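Local coordinates for 2-C-methyl-D-erythritol 2,4-cyclodiphosphate synthase (Francisella tularensis subsp. tularensis, PDB 3RE3) that catalyses the cyclisation of 4-diphosphocytidyl-2-C-methyl-D-erythritol 2-phosphate to 2-C-methyl-D-erythritol 2,4-cyclodiphosphate with release of CMP, a step of non-mevalonate isoprenoid synthesis, at the pyrophosphate 2- site. Sequence-based numbering; all coordinates share one arbitrary frame. Chains: chain A/B, 2-C-methyl-D-erythritol 2,4-cyclodiphosphate synthase.

The pyrophosphate 2- site. Residues chain A 13-15, 43-45, 48; chain B 138-139, 141. With POP (pyrophosphate 2-), chain C.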
# COMPACT_ATOMS: atom_id res chain seq x y z
N ASP A 13 -6.98 5.19 -3.42
CA ASP A 13 -8.33 5.46 -3.86
C ASP A 13 -9.00 4.35 -4.66
O ASP A 13 -8.34 3.57 -5.36
CB ASP A 13 -8.41 6.78 -4.61
CG ASP A 13 -9.81 7.30 -4.67
OD1 ASP A 13 -10.57 7.02 -3.72
OD2 ASP A 13 -10.17 7.98 -5.65
N VAL A 14 -10.32 4.28 -4.56
CA VAL A 14 -11.09 3.32 -5.33
C VAL A 14 -12.21 4.01 -6.06
O VAL A 14 -12.86 4.88 -5.51
CB VAL A 14 -11.67 2.20 -4.46
CG1 VAL A 14 -12.64 1.36 -5.28
CG2 VAL A 14 -10.56 1.32 -3.91
N HIS A 15 -12.38 3.65 -7.32
CA HIS A 15 -13.48 4.14 -8.13
C HIS A 15 -14.34 2.97 -8.58
O HIS A 15 -13.82 2.01 -9.14
CB HIS A 15 -12.96 4.85 -9.36
CG HIS A 15 -14.04 5.44 -10.20
ND1 HIS A 15 -14.14 5.23 -11.56
CD2 HIS A 15 -15.10 6.21 -9.86
CE1 HIS A 15 -15.20 5.86 -12.02
NE2 HIS A 15 -15.80 6.47 -11.01
N GLY A 43 -14.87 11.58 -10.44
CA GLY A 43 -13.63 11.43 -9.71
C GLY A 43 -12.51 10.81 -10.51
O GLY A 43 -12.71 9.78 -11.16
N ASP A 44 -11.33 11.45 -10.46
CA ASP A 44 -10.11 10.88 -11.01
C ASP A 44 -9.38 10.13 -9.89
O ASP A 44 -8.83 10.72 -8.97
CB ASP A 44 -9.25 12.02 -11.55
CG ASP A 44 -7.92 11.55 -12.12
OD1 ASP A 44 -7.40 10.49 -11.72
OD2 ASP A 44 -7.38 12.29 -12.97
N VAL A 45 -9.35 8.81 -10.00
CA VAL A 45 -8.85 7.98 -8.92
C VAL A 45 -7.37 8.25 -8.60
O VAL A 45 -6.96 8.23 -7.44
CB VAL A 45 -9.14 6.47 -9.18
CG1 VAL A 45 -8.31 5.94 -10.33
CG2 VAL A 45 -8.91 5.64 -7.94
N HIS A 48 -6.72 11.75 -7.10
CA HIS A 48 -7.28 11.68 -5.76
C HIS A 48 -6.30 11.04 -4.78
O HIS A 48 -5.95 11.64 -3.76
CB HIS A 48 -8.61 10.92 -5.78
CG HIS A 48 -9.39 11.02 -4.51
ND1 HIS A 48 -10.71 11.40 -4.47
CD2 HIS A 48 -9.02 10.78 -3.22
CE1 HIS A 48 -11.13 11.40 -3.21
NE2 HIS A 48 -10.13 11.03 -2.44
N THR B 138 -10.70 6.19 3.93
CA THR B 138 -11.42 6.10 2.66
C THR B 138 -12.33 4.85 2.61
O THR B 138 -12.33 4.03 3.53
CB THR B 138 -10.45 6.13 1.44
OG1 THR B 138 -11.17 6.40 0.22
CG2 THR B 138 -9.67 4.83 1.31
N THR B 139 -13.08 4.70 1.53
CA THR B 139 -13.97 3.55 1.36
C THR B 139 -13.63 2.83 0.08
O THR B 139 -12.86 3.33 -0.74
CB THR B 139 -15.46 3.92 1.29
OG1 THR B 139 -15.75 4.56 0.04
CG2 THR B 139 -15.87 4.81 2.45
N GLU B 141 -16.10 2.07 -1.78
CA GLU B 141 -17.31 2.38 -2.54
C GLU B 141 -18.22 1.17 -2.67
O GLU B 141 -18.72 0.86 -3.74
CB GLU B 141 -16.95 2.95 -3.92
CG GLU B 141 -16.25 4.29 -3.84
CD GLU B 141 -16.45 5.16 -5.08
OE1 GLU B 141 -16.65 4.62 -6.19
OE2 GLU B 141 -16.39 6.40 -4.94
P1 POP C . -13.39 7.72 -3.88
O1 POP C . -12.59 8.58 -2.94
O2 POP C . -13.40 6.30 -3.36
O3 POP C . -14.81 8.24 -3.96
O POP C . -12.72 7.75 -5.36
P2 POP C . -13.24 8.69 -6.57
O4 POP C . -12.13 8.78 -7.59
O5 POP C . -14.48 8.11 -7.21
O6 POP C . -13.53 10.09 -6.07
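Pyrophosphate lies largely buried in the active site of this IspF-family synthase, poorly ordered, in a pocket shared by chains A and B. It may come from purification or crystallisation, and it lies near where the substrate diphosphate would be expected, though its second phosphate overlaps the metal place.

The shortest contacts run oxygen to oxygen. The carboxylate of A:Asp13 has CG anti to the backbone N (chi1 -161°), which turns its tip toward the middle of the ligand and leaves both branches beside the bridging oxygen. OD2 comes within 2.6 Å of POP O, and OD1 within 2.7 Å of POP O1 on the first phosphate. The backbone carbonyl A:Val14 O, 2.6 Å from POP O2, can accept a hydrogen bond only if O2 carries a proton; against the bridging POP O, 2.9 Å away, neither atom can donate. Such crowding more likely reflects uncertain ligand placement than a real repulsive fit. From the other chain, the extended side chain of B:Glu141 brings OE2 tip to tip with POP O3, 2.6 Å away; a hydrogen bond there would need a proton on one partner.

The histidines give looser contact. A:His48, CG anti to the backbone N (chi1 -169°), lays a ring face near the A:Asp13 carboxylate carbon, and its CE1 is 3.2 Å from POP O1. A:His15 presents CD2 to POP O5, and A:Gly43 lines the pocket beside POP O4. In this family the Asp-X-His pair and the later histidine bind a divalent metal; here none is modelled, and the second phosphate, with O4, lies among A:Asp13, A:His15 and A:His48.

Behind B:Glu141, its backbone N donates to B:Thr139 OG1 (3.1 Å), bracing the loop after strand 133-138. Chain A contributes strand 6-16 and the start of helix 45-57, so the pocket straddles a subunit boundary of the trimeric assembly.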